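Local coordinates for protein probable porin (Pseudomonas aeruginosa, PDB 2Y0H) that probably acts as an outer-membrane porin of the OprD family, letting small solutes cross through an 18-stranded beta-barrel, at residues 118-124 / 279-284; 290-296 / 339-345. All blocks are in the same frame, centred on the assembly; numbering follows the deposited sequence.

Interaction 1: residues 118-124 / 279-284; sequences AFRDDVR and GYTTPY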
ATOM      1  N   ALA A 118       0.319  -8.308   1.958  1.00 29.17           N
ATOM      2  CA  ALA A 118      -1.061  -7.819   1.862  1.00 27.22           C
ATOM      3  C   ALA A 118      -1.118  -6.379   2.364  1.00 30.29           C
ATOM      4  O   ALA A 118      -1.319  -6.128   3.559  1.00 27.26           O
ATOM      5  CB  ALA A 118      -2.008  -8.692   2.672  1.00 25.31           C
ATOM      6  N   PHE A 119      -0.915  -5.441   1.446  1.00 28.37           N
ATOM      7  CA  PHE A 119      -0.842  -4.037   1.799  1.00 28.53           C
ATOM      8  C   PHE A 119      -2.036  -3.344   1.152  1.00 30.27           C
ATOM      9  O   PHE A 119      -2.026  -3.073  -0.051  1.00 23.89           O
ATOM     10  CB  PHE A 119       0.472  -3.426   1.312  1.00 27.28           C
ATOM     11  CG  PHE A 119       0.866  -2.178   2.050  1.00 32.45           C
ATOM     12  CD1 PHE A 119       0.271  -0.967   1.749  1.00 34.46           C
ATOM     13  CD2 PHE A 119       1.813  -2.223   3.060  1.00 31.13           C
ATOM     14  CE1 PHE A 119       0.620   0.187   2.437  1.00 37.31           C
ATOM     15  CE2 PHE A 119       2.169  -1.079   3.750  1.00 33.25           C
ATOM     16  CZ  PHE A 119       1.574   0.128   3.436  1.00 36.59           C
ATOM     17  N   ARG A 120      -3.071  -3.102   1.957  1.00 30.08           N
ATOM     18  CA  ARG A 120      -4.351  -2.625   1.447  1.00 30.43           C
ATOM     19  C   ARG A 120      -4.194  -1.275   0.751  1.00 28.44           C
ATOM     20  O   ARG A 120      -3.448  -0.406   1.193  1.00 31.28           O
ATOM     21  CB  ARG A 120      -5.411  -2.563   2.566  1.00 32.78           C
ATOM     22  CG  ARG A 120      -5.367  -1.283   3.393  1.00 32.54           C
ATOM     23  CD  ARG A 120      -3.971  -1.075   3.976  1.00 38.52           C
ATOM     24  NE  ARG A 120      -3.542   0.330   3.972  1.00 45.10           N
ATOM     25  CZ  ARG A 120      -4.361   1.351   4.182  1.00 38.91           C
ATOM     26  NH1 ARG A 120      -5.642   1.127   4.408  1.00 41.21           N
ATOM     27  NH2 ARG A 120      -3.902   2.588   4.179  1.00 44.56           N
ATOM     28  N   ASP A 121      -4.876  -1.135  -0.375  1.00 29.73           N
ATOM     29  CA  ASP A 121      -4.827   0.071  -1.179  1.00 31.02           C
ATOM     30  C   ASP A 121      -5.457   1.261  -0.462  1.00 33.40           C
ATOM     31  O   ASP A 121      -6.518   1.129   0.152  1.00 29.80           O
ATOM     32  CB  ASP A 121      -5.565  -0.177  -2.493  1.00 33.85           C
ATOM     33  CG  ASP A 121      -5.719   1.080  -3.316  1.00 36.34           C
ATOM     34  OD1 ASP A 121      -4.744   1.849  -3.414  1.00 34.17           O
ATOM     35  OD2 ASP A 121      -6.816   1.290  -3.865  1.00 38.91           O
ATOM     36  N   ASP A 122      -4.802   2.421  -0.541  1.00 34.00           N
ATOM     37  CA  ASP A 122      -5.399   3.675  -0.075  1.00 36.07           C
ATOM     38  C   ASP A 122      -4.969   4.887  -0.892  1.00 34.52           C
ATOM     39  O   ASP A 122      -4.928   5.997  -0.374  1.00 34.83           O
ATOM     40  CB  ASP A 122      -5.096   3.954   1.405  1.00 36.56           C
ATOM     41  CG  ASP A 122      -5.908   5.145   1.947  1.00 38.08           C
ATOM     42  OD1 ASP A 122      -7.103   5.256   1.600  1.00 33.21           O
ATOM     43  OD2 ASP A 122      -5.359   5.960   2.719  1.00 42.12           O
ATOM     44  N   VAL A 123      -4.669   4.679  -2.166  1.00 31.73           N
ATOM     45  CA  VAL A 123      -4.253   5.775  -3.013  1.00 35.74           C
ATOM     46  C   VAL A 123      -5.403   6.242  -3.894  1.00 36.43           C
ATOM     47  O   VAL A 123      -5.214   7.066  -4.785  1.00 34.43           O
ATOM     48  CB  VAL A 123      -3.049   5.388  -3.891  1.00 37.20           C
ATOM     49  CG1 VAL A 123      -1.880   4.949  -3.016  1.00 34.56           C
ATOM     50  CG2 VAL A 123      -3.439   4.300  -4.870  1.00 39.57           C
ATOM     51  N   ARG A 124      -6.593   5.702  -3.652  1.00 34.98           N
ATOM     52  CA  ARG A 124      -7.779   6.135  -4.378  1.00 35.31           C
ATOM     53  C   ARG A 124      -8.684   6.904  -3.438  1.00 34.03           C
ATOM     54  O   ARG A 124      -8.204   7.625  -2.566  1.00 34.37           O
ATOM     55  CB  ARG A 124      -8.524   4.939  -4.977  1.00 38.39           C
ATOM     56  CG  ARG A 124      -7.712   4.165  -6.008  1.00 42.36           C
ATOM     57  CD  ARG A 124      -8.253   2.752  -6.202  1.00 45.72           C
ATOM     58  NE  ARG A 124      -7.783   2.207  -7.466  1.00 54.02           N
ATOM     59  CZ  ARG A 124      -6.528   1.830  -7.696  1.00 57.68           C
ATOM     60  NH1 ARG A 124      -5.614   1.921  -6.734  1.00 55.10           N
ATOM     61  NH2 ARG A 124      -6.184   1.357  -8.890  1.00 61.39           N
ATOM     62  N   GLY A 279      -8.220  -6.329  -6.213  1.00 34.55           N
ATOM     63  CA  GLY A 279      -8.761  -5.140  -5.575  1.00 32.12           C
ATOM     64  C   GLY A 279      -7.741  -4.014  -5.515  1.00 32.16           C
ATOM     65  O   GLY A 279      -7.804  -3.151  -4.647  1.00 35.02           O
ATOM     66  N   TYR A 280      -6.791  -4.029  -6.436  1.00 34.27           N
ATOM     67  CA  TYR A 280      -5.741  -3.008  -6.477  1.00 37.85           C
ATOM     68  C   TYR A 280      -4.921  -2.918  -5.183  1.00 31.82           C
ATOM     69  O   TYR A 280      -4.412  -1.860  -4.817  1.00 31.28           O
ATOM     70  CB  TYR A 280      -6.330  -1.642  -6.854  1.00 46.91           C
ATOM     71  CG  TYR A 280      -6.920  -1.615  -8.251  1.00 52.61           C
ATOM     72  CD1 TYR A 280      -6.095  -1.580  -9.375  1.00 53.55           C
ATOM     73  CD2 TYR A 280      -8.298  -1.635  -8.446  1.00 51.12           C
ATOM     74  CE1 TYR A 280      -6.624  -1.554 -10.655  1.00 55.27           C
ATOM     75  CE2 TYR A 280      -8.840  -1.611  -9.723  1.00 57.17           C
ATOM     76  CZ  TYR A 280      -7.998  -1.570 -10.824  1.00 62.13           C
ATOM     77  OH  TYR A 280      -8.531  -1.546 -12.094  1.00 64.41           O
ATOM     78  N   THR A 281      -4.812  -4.038  -4.488  1.00 28.92           N
ATOM     79  CA  THR A 281      -3.914  -4.137  -3.361  1.00 27.86           C
ATOM     80  C   THR A 281      -2.544  -3.645  -3.808  1.00 24.18           C
ATOM     81  O   THR A 281      -2.122  -3.890  -4.931  1.00 25.96           O
ATOM     82  CB  THR A 281      -3.815  -5.590  -2.902  1.00 28.40           C
ATOM     83  OG1 THR A 281      -5.139  -6.122  -2.793  1.00 32.90           O
ATOM     84  CG2 THR A 281      -3.120  -5.684  -1.552  1.00 29.23           C
ATOM     85  N   THR A 282      -1.862  -2.934  -2.930  1.00 29.20           N
ATOM     86  CA  THR A 282      -0.601  -2.295  -3.280  1.00 28.65           C
ATOM     87  C   THR A 282       0.513  -3.326  -3.186  1.00 27.41           C
ATOM     88  O   THR A 282       0.701  -3.934  -2.134  1.00 29.53           O
ATOM     89  CB  THR A 282      -0.299  -1.147  -2.298  1.00 28.24           C
ATOM     90  OG1 THR A 282      -1.439  -0.278  -2.215  1.00 31.81           O
ATOM     91  CG2 THR A 282       0.927  -0.355  -2.731  1.00 27.98           C
ATOM     92  N   PRO A 283       1.242  -3.543  -4.291  1.00 25.04           N
ATOM     93  CA  PRO A 283       2.405  -4.435  -4.249  1.00 24.31           C
ATOM     94  C   PRO A 283       3.494  -3.759  -3.410  1.00 27.86           C
ATOM     95  O   PRO A 283       3.801  -2.588  -3.634  1.00 27.45           O
ATOM     96  CB  PRO A 283       2.852  -4.513  -5.718  1.00 26.34           C
ATOM     97  CG  PRO A 283       1.819  -3.766  -6.523  1.00 27.73           C
ATOM     98  CD  PRO A 283       1.115  -2.851  -5.583  1.00 25.23           C
ATOM     99  N   TYR A 284       4.045  -4.473  -2.440  1.00 24.48           N
ATOM    100  CA  TYR A 284       5.007  -3.891  -1.518  1.00 25.31           C
ATOM    101  C   TYR A 284       6.407  -3.856  -2.160  1.00 26.60           C
ATOM    102  O   TYR A 284       7.279  -4.649  -1.813  1.00 25.81           O
ATOM    103  CB  TYR A 284       5.005  -4.713  -0.223  1.00 27.62           C
ATOM    104  CG  TYR A 284       5.754  -4.070   0.917  1.00 30.23           C
ATOM    105  CD1 TYR A 284       5.342  -2.849   1.439  1.00 35.10           C
ATOM    106  CD2 TYR A 284       6.884  -4.673   1.459  1.00 28.42           C
ATOM    107  CE1 TYR A 284       6.036  -2.249   2.488  1.00 39.51           C
ATOM    108  CE2 TYR A 284       7.578  -4.087   2.510  1.00 28.63           C
ATOM    109  CZ  TYR A 284       7.154  -2.879   3.016  1.00 36.24           C
ATOM    110  OH  TYR A 284       7.843  -2.295   4.056  1.00 45.37           O
TER
HETATM  111  O   HOH W   1       0.204  -6.361  -1.038  1.00 28.98           O
HETATM  112  O   HOH W   2      -1.803   1.731  -0.477  1.00 38.40           O
HETATM  113  O   HOH W   3      -8.880  -0.463  -4.029  1.00 39.61           O
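The first segment leaves the short strand 118-119 and continues as an irregular loop past 279-284. At F119 the backbone makes the one direct hydrogen bond between the segments: T282 N gives to F119 O, 2.9 Å. A water extends this link, accepting from F119 N and donating to T282 O. The F119 ring touches Y284, with CD2 of F119 3.9 Å from CD1 of Y284. The planes are nearly parallel (19°) but slid apart, centroids 5.8 Å, so the rings barely overlap. R120 points away, and its O is joined through a second water to T282 OG1 and D122 N. D121 turns toward 279-284. D121 OD1 accepts from V123 N, 3.1 Å, an Asx turn. D121 OD2 forms a salt bridge with R124 NH1, 3.2 Å (a weak hydrogen bond), and accepts from a water that also donates to G279 O. D122 forms a salt bridge with R13 of strand 7-22. R124 then lays its guanidinium on the Y280 ring, centres 4.0 Å apart, an off-centre cation-pi contact. Two inward-folded loops meeting inside the barrel through waters, charges and an aromatic pair are consistent with the loop-narrowed channel of OprD-family porins.

Interaction 2: residues 290-296 / 339-345; sequences AYQTFTR and DSEWERN. With C8E ((hydroxyethyloxy)tri(ethyloxy)octane), chain L.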
ATOM      1  N   ALA A 290       2.636   5.947  -9.050  1.00 30.64           N
ATOM      2  CA  ALA A 290       1.241   6.361  -8.927  1.00 33.10           C
ATOM      3  C   ALA A 290       0.325   5.568  -9.857  1.00 34.48           C
ATOM      4  O   ALA A 290      -0.780   5.203  -9.486  1.00 33.79           O
ATOM      5  CB  ALA A 290       1.108   7.845  -9.188  1.00 35.74           C
ATOM      6  N   TYR A 291       0.795   5.296 -11.067  1.00 34.38           N
ATOM      7  CA  TYR A 291       0.005   4.555 -12.041  1.00 30.42           C
ATOM      8  C   TYR A 291       0.468   3.101 -12.188  1.00 30.14           C
ATOM      9  O   TYR A 291      -0.283   2.174 -11.884  1.00 33.45           O
ATOM     10  CB  TYR A 291       0.007   5.288 -13.390  1.00 31.79           C
ATOM     11  CG  TYR A 291      -0.714   4.560 -14.506  1.00 32.56           C
ATOM     12  CD1 TYR A 291      -2.019   4.108 -14.339  1.00 35.62           C
ATOM     13  CD2 TYR A 291      -0.096   4.345 -15.732  1.00 30.55           C
ATOM     14  CE1 TYR A 291      -2.678   3.447 -15.354  1.00 37.11           C
ATOM     15  CE2 TYR A 291      -0.744   3.683 -16.753  1.00 31.83           C
ATOM     16  CZ  TYR A 291      -2.038   3.236 -16.559  1.00 39.08           C
ATOM     17  OH  TYR A 291      -2.697   2.574 -17.572  1.00 42.82           O
ATOM     18  N   GLN A 292       1.703   2.891 -12.636  1.00 31.03           N
ATOM     19  CA  GLN A 292       2.218   1.529 -12.834  1.00 29.81           C
ATOM     20  C   GLN A 292       3.011   0.985 -11.649  1.00 29.56           C
ATOM     21  O   GLN A 292       3.614   1.745 -10.882  1.00 33.17           O
ATOM     22  CB  GLN A 292       3.055   1.445 -14.106  1.00 30.32           C
ATOM     23  CG  GLN A 292       2.209   1.432 -15.361  1.00 31.21           C
ATOM     24  CD  GLN A 292       1.208   0.285 -15.365  1.00 34.10           C
ATOM     25  OE1 GLN A 292      -0.002   0.499 -15.364  1.00 38.19           O
ATOM     26  NE2 GLN A 292       1.712  -0.935 -15.364  1.00 31.16           N
ATOM     27  N   THR A 293       2.993  -0.332 -11.496  1.00 28.69           N
ATOM     28  CA  THR A 293       3.730  -0.976 -10.409  1.00 32.97           C
ATOM     29  C   THR A 293       5.089  -1.521 -10.861  1.00 29.54           C
ATOM     30  O   THR A 293       5.906  -1.890 -10.024  1.00 28.41           O
ATOM     31  CB  THR A 293       2.915  -2.120  -9.734  1.00 27.48           C
ATOM     32  OG1 THR A 293       2.846  -3.247 -10.609  1.00 28.93           O
ATOM     33  CG2 THR A 293       1.495  -1.664  -9.388  1.00 27.82           C
ATOM     34  N   PHE A 294       5.325  -1.563 -12.174  1.00 29.23           N
ATOM     35  CA  PHE A 294       6.593  -2.052 -12.730  1.00 26.14           C
ATOM     36  C   PHE A 294       6.928  -3.466 -12.261  1.00 27.49           C
ATOM     37  O   PHE A 294       8.070  -3.777 -11.911  1.00 27.84           O
ATOM     38  CB  PHE A 294       7.727  -1.068 -12.410  1.00 30.45           C
ATOM     39  CG  PHE A 294       7.646   0.202 -13.202  1.00 28.06           C
ATOM     40  CD1 PHE A 294       6.772   1.209 -12.827  1.00 26.71           C
ATOM     41  CD2 PHE A 294       8.407   0.368 -14.349  1.00 24.31           C
ATOM     42  CE1 PHE A 294       6.674   2.376 -13.573  1.00 24.80           C
ATOM     43  CE2 PHE A 294       8.316   1.539 -15.103  1.00 25.48           C
ATOM     44  CZ  PHE A 294       7.443   2.537 -14.714  1.00 25.36           C
ATOM     45  N   THR A 295       5.909  -4.318 -12.252  1.00 25.29           N
ATOM     46  CA  THR A 295       6.053  -5.711 -11.848  1.00 28.00           C
ATOM     47  C   THR A 295       5.561  -6.649 -12.946  1.00 28.06           C
ATOM     48  O   THR A 295       5.125  -7.760 -12.666  1.00 29.17           O
ATOM     49  CB  THR A 295       5.281  -6.000 -10.543  1.00 28.80           C
ATOM     50  OG1 THR A 295       3.921  -5.547 -10.674  1.00 23.61           O
ATOM     51  CG2 THR A 295       5.960  -5.285  -9.352  1.00 28.84           C
ATOM     52  N   ARG A 296       5.632  -6.198 -14.197  1.00 30.04           N
ATOM     53  CA  ARG A 296       5.152  -6.996 -15.330  1.00 30.89           C
ATOM     54  C   ARG A 296       6.112  -8.150 -15.596  1.00 27.48           C
ATOM     55  O   ARG A 296       7.246  -8.124 -15.117  1.00 26.33           O
ATOM     56  CB  ARG A 296       4.970  -6.108 -16.567  1.00 31.06           C
ATOM     57  CG  ARG A 296       3.818  -5.127 -16.417  1.00 32.31           C
ATOM     58  CD  ARG A 296       3.861  -4.022 -17.448  1.00 33.81           C
ATOM     59  NE  ARG A 296       3.563  -4.517 -18.785  1.00 37.00           N
ATOM     60  CZ  ARG A 296       3.296  -3.729 -19.823  1.00 39.66           C
ATOM     61  NH1 ARG A 296       3.292  -2.410 -19.666  1.00 35.23           N
ATOM     62  NH2 ARG A 296       3.029  -4.256 -21.011  1.00 32.03           N
ATOM     63  N   ASP A 339       8.267  -5.216 -24.345  1.00 38.07           N
ATOM     64  CA  ASP A 339       7.786  -3.856 -24.154  1.00 36.09           C
ATOM     65  C   ASP A 339       8.742  -3.141 -23.203  1.00 39.35           C
ATOM     66  O   ASP A 339       9.594  -3.775 -22.564  1.00 33.64           O
ATOM     67  CB  ASP A 339       6.362  -3.851 -23.593  1.00 38.08           C
ATOM     68  CG  ASP A 339       5.611  -2.561 -23.898  1.00 43.34           C
ATOM     69  OD1 ASP A 339       6.232  -1.610 -24.428  1.00 37.39           O
ATOM     70  OD2 ASP A 339       4.391  -2.501 -23.615  1.00 38.64           O
ATOM     71  N   SER A 340       8.606  -1.821 -23.129  1.00 34.47           N
ATOM     72  CA  SER A 340       9.321  -1.022 -22.148  1.00 35.06           C
ATOM     73  C   SER A 340       8.432   0.156 -21.791  1.00 32.25           C
ATOM     74  O   SER A 340       7.541   0.522 -22.555  1.00 33.28           O
ATOM     75  CB  SER A 340      10.663  -0.538 -22.697  1.00 38.20           C
ATOM     76  OG  SER A 340      10.504   0.068 -23.967  1.00 43.81           O
ATOM     77  N   GLU A 341       8.671   0.748 -20.629  1.00 31.11           N
ATOM     78  CA  GLU A 341       7.795   1.796 -20.133  1.00 30.70           C
ATOM     79  C   GLU A 341       8.556   2.735 -19.211  1.00 30.50           C
ATOM     80  O   GLU A 341       9.600   2.375 -18.658  1.00 31.27           O
ATOM     81  CB  GLU A 341       6.584   1.184 -19.400  1.00 26.18           C
ATOM     82  CG  GLU A 341       6.942   0.391 -18.132  1.00 27.25           C
ATOM     83  CD  GLU A 341       5.774  -0.420 -17.553  1.00 29.02           C
ATOM     84  OE1 GLU A 341       4.641  -0.305 -18.047  1.00 30.62           O
ATOM     85  OE2 GLU A 341       5.995  -1.191 -16.602  1.00 30.13           O
ATOM     86  N   TRP A 342       8.030   3.941 -19.043  1.00 27.17           N
ATOM     87  CA  TRP A 342       8.540   4.846 -18.029  1.00 28.61           C
ATOM     88  C   TRP A 342       7.425   5.666 -17.389  1.00 31.72           C
ATOM     89  O   TRP A 342       6.373   5.884 -17.989  1.00 29.16           O
ATOM     90  CB  TRP A 342       9.643   5.755 -18.579  1.00 26.74           C
ATOM     91  CG  TRP A 342       9.265   6.752 -19.626  1.00 32.08           C
ATOM     92  CD1 TRP A 342       9.446   6.621 -20.976  1.00 35.28           C
ATOM     93  CD2 TRP A 342       8.708   8.068 -19.425  1.00 28.97           C
ATOM     94  NE1 TRP A 342       9.019   7.759 -21.626  1.00 33.87           N
ATOM     95  CE2 TRP A 342       8.562   8.661 -20.699  1.00 33.08           C
ATOM     96  CE3 TRP A 342       8.304   8.790 -18.301  1.00 31.12           C
ATOM     97  CZ2 TRP A 342       8.033   9.942 -20.878  1.00 33.20           C
ATOM     98  CZ3 TRP A 342       7.777  10.069 -18.476  1.00 35.36           C
ATOM     99  CH2 TRP A 342       7.650  10.632 -19.758  1.00 36.20           C
ATOM    100  N   GLU A 343       7.655   6.107 -16.160  1.00 28.70           N
ATOM    101  CA  GLU A 343       6.686   6.941 -15.483  1.00 26.94           C
ATOM    102  C   GLU A 343       7.399   8.007 -14.671  1.00 28.81           C
ATOM    103  O   GLU A 343       8.444   7.753 -14.074  1.00 29.52           O
ATOM    104  CB  GLU A 343       5.774   6.104 -14.583  1.00 25.79           C
ATOM    105  CG  GLU A 343       4.593   6.885 -13.983  1.00 29.45           C
ATOM    106  CD  GLU A 343       3.576   6.001 -13.230  1.00 28.80           C
ATOM    107  OE1 GLU A 343       3.434   4.806 -13.577  1.00 28.01           O
ATOM    108  OE2 GLU A 343       2.919   6.511 -12.293  1.00 32.73           O
ATOM    109  N   ARG A 344       6.841   9.206 -14.673  1.00 28.62           N
ATOM    110  CA  ARG A 344       7.283  10.238 -13.762  1.00 32.31           C
ATOM    111  C   ARG A 344       6.107  10.660 -12.886  1.00 31.52           C
ATOM    112  O   ARG A 344       4.983  10.757 -13.362  1.00 31.56           O
ATOM    113  CB  ARG A 344       7.842  11.435 -14.532  1.00 34.65           C
ATOM    114  CG  ARG A 344       8.056  12.677 -13.676  1.00 38.89           C
ATOM    115  CD  ARG A 344       9.482  13.170 -13.797  1.00 44.91           C
ATOM    116  NE  ARG A 344       9.970  13.026 -15.168  1.00 51.73           N
ATOM    117  CZ  ARG A 344      11.184  13.388 -15.566  1.00 54.58           C
ATOM    118  NH1 ARG A 344      12.026  13.927 -14.689  1.00 53.97           N
ATOM    119  NH2 ARG A 344      11.550  13.217 -16.834  1.00 49.75           N
ATOM    120  N   ASN A 345       6.383  10.876 -11.603  1.00 31.79           N
ATOM    121  CA  ASN A 345       5.397  11.352 -10.639  1.00 27.70           C
ATOM    122  C   ASN A 345       5.962  12.585  -9.973  1.00 31.06           C
ATOM    123  O   ASN A 345       7.089  12.561  -9.480  1.00 32.08           O
ATOM    124  CB  ASN A 345       5.143  10.317  -9.536  1.00 29.62           C
ATOM    125  CG  ASN A 345       4.381   9.100 -10.017  1.00 30.51           C
ATOM    126  OD1 ASN A 345       4.340   8.076  -9.330  1.00 32.79           O
ATOM    127  ND2 ASN A 345       3.770   9.202 -11.185  1.00 30.10           N
TER
HETATM  128  C7  C8E L1400      12.649   4.404 -22.453  1.00 49.26           C
HETATM  129  C8  C8E L1400      11.862   3.280 -23.124  1.00 48.55           C
HETATM  130  O9  C8E L1400      10.474   3.466 -22.903  1.00 49.74           O
HETATM  131  C10 C8E L1400       9.937   4.562 -23.625  1.00 50.09           C
HETATM  132  C11 C8E L1400       8.639   4.158 -24.325  1.00 45.12           C
HETATM  133  O12 C8E L1400       8.449   4.916 -25.503  1.00 47.27           O
HETATM  134  O   HOH W   4       3.955  -1.827 -14.895  1.00 32.91           O
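This is a polar contact between an inward-folded loop, 290-296, and the lumen side of residues 339-345 of barrel strand 339-351. Alternate strand residues D339, E341, E343 and N345 point toward the loop. At one end E343 and N345 accept backbone NH groups of the loop. A290 N gives to N345 OD1, Y291 N to E343 OE2 and Q292 N to E343 OE1, each at 2.7 Å. One carboxylate thus holds two successive amides. N345 ND2 also donates to E343 OE2, 3.0 Å. At the other end R296 forms a salt-bridge network: R296 NH1 to E341 OE1, 3.0 Å, and R296 NH2 to D339 OD2, 3.4 Å, the latter a weak hydrogen bond. E341 OE1 is also hydrogen-bonded to Y369 OH. Between the two ends F294 CE2 lies 3.5 Å from E341 CG. A water joins Q292 NE2 to E341 OE2. W342 points away from the loop, and W342 CD1 is 3.4 Å from C10 of a bound detergent, C8E. Strand 339-351 runs between strands 318-330 and 361-371. F294 touches V325 of the first, and Y291 meets Y369 of the second edge-to-face, so the loop lies over all three, while T295 packs on strand 259-269.

How the interactions relate
The chain first builds barrel strands up to 104-108, then folds inward through 111-115 and 118-119. Interaction 1 joins this early loop to 279-284, enclosing 154 residues and the strands from 129-137 to 259-269. The loop between strands 259-269 and 300-309 then continues to 290-296. Interaction 2 closes a shorter span of 42 residues, holding strands 300-309 and 318-330, against strand 339-351. The two closures follow in series; they neither nest nor cross. Both use the same long loop, and they touch where P283 CG packs on T293 CG2 at 3.6 Å. Together they link the early inward loop, the late inward loop and the barrel wall across the lumen.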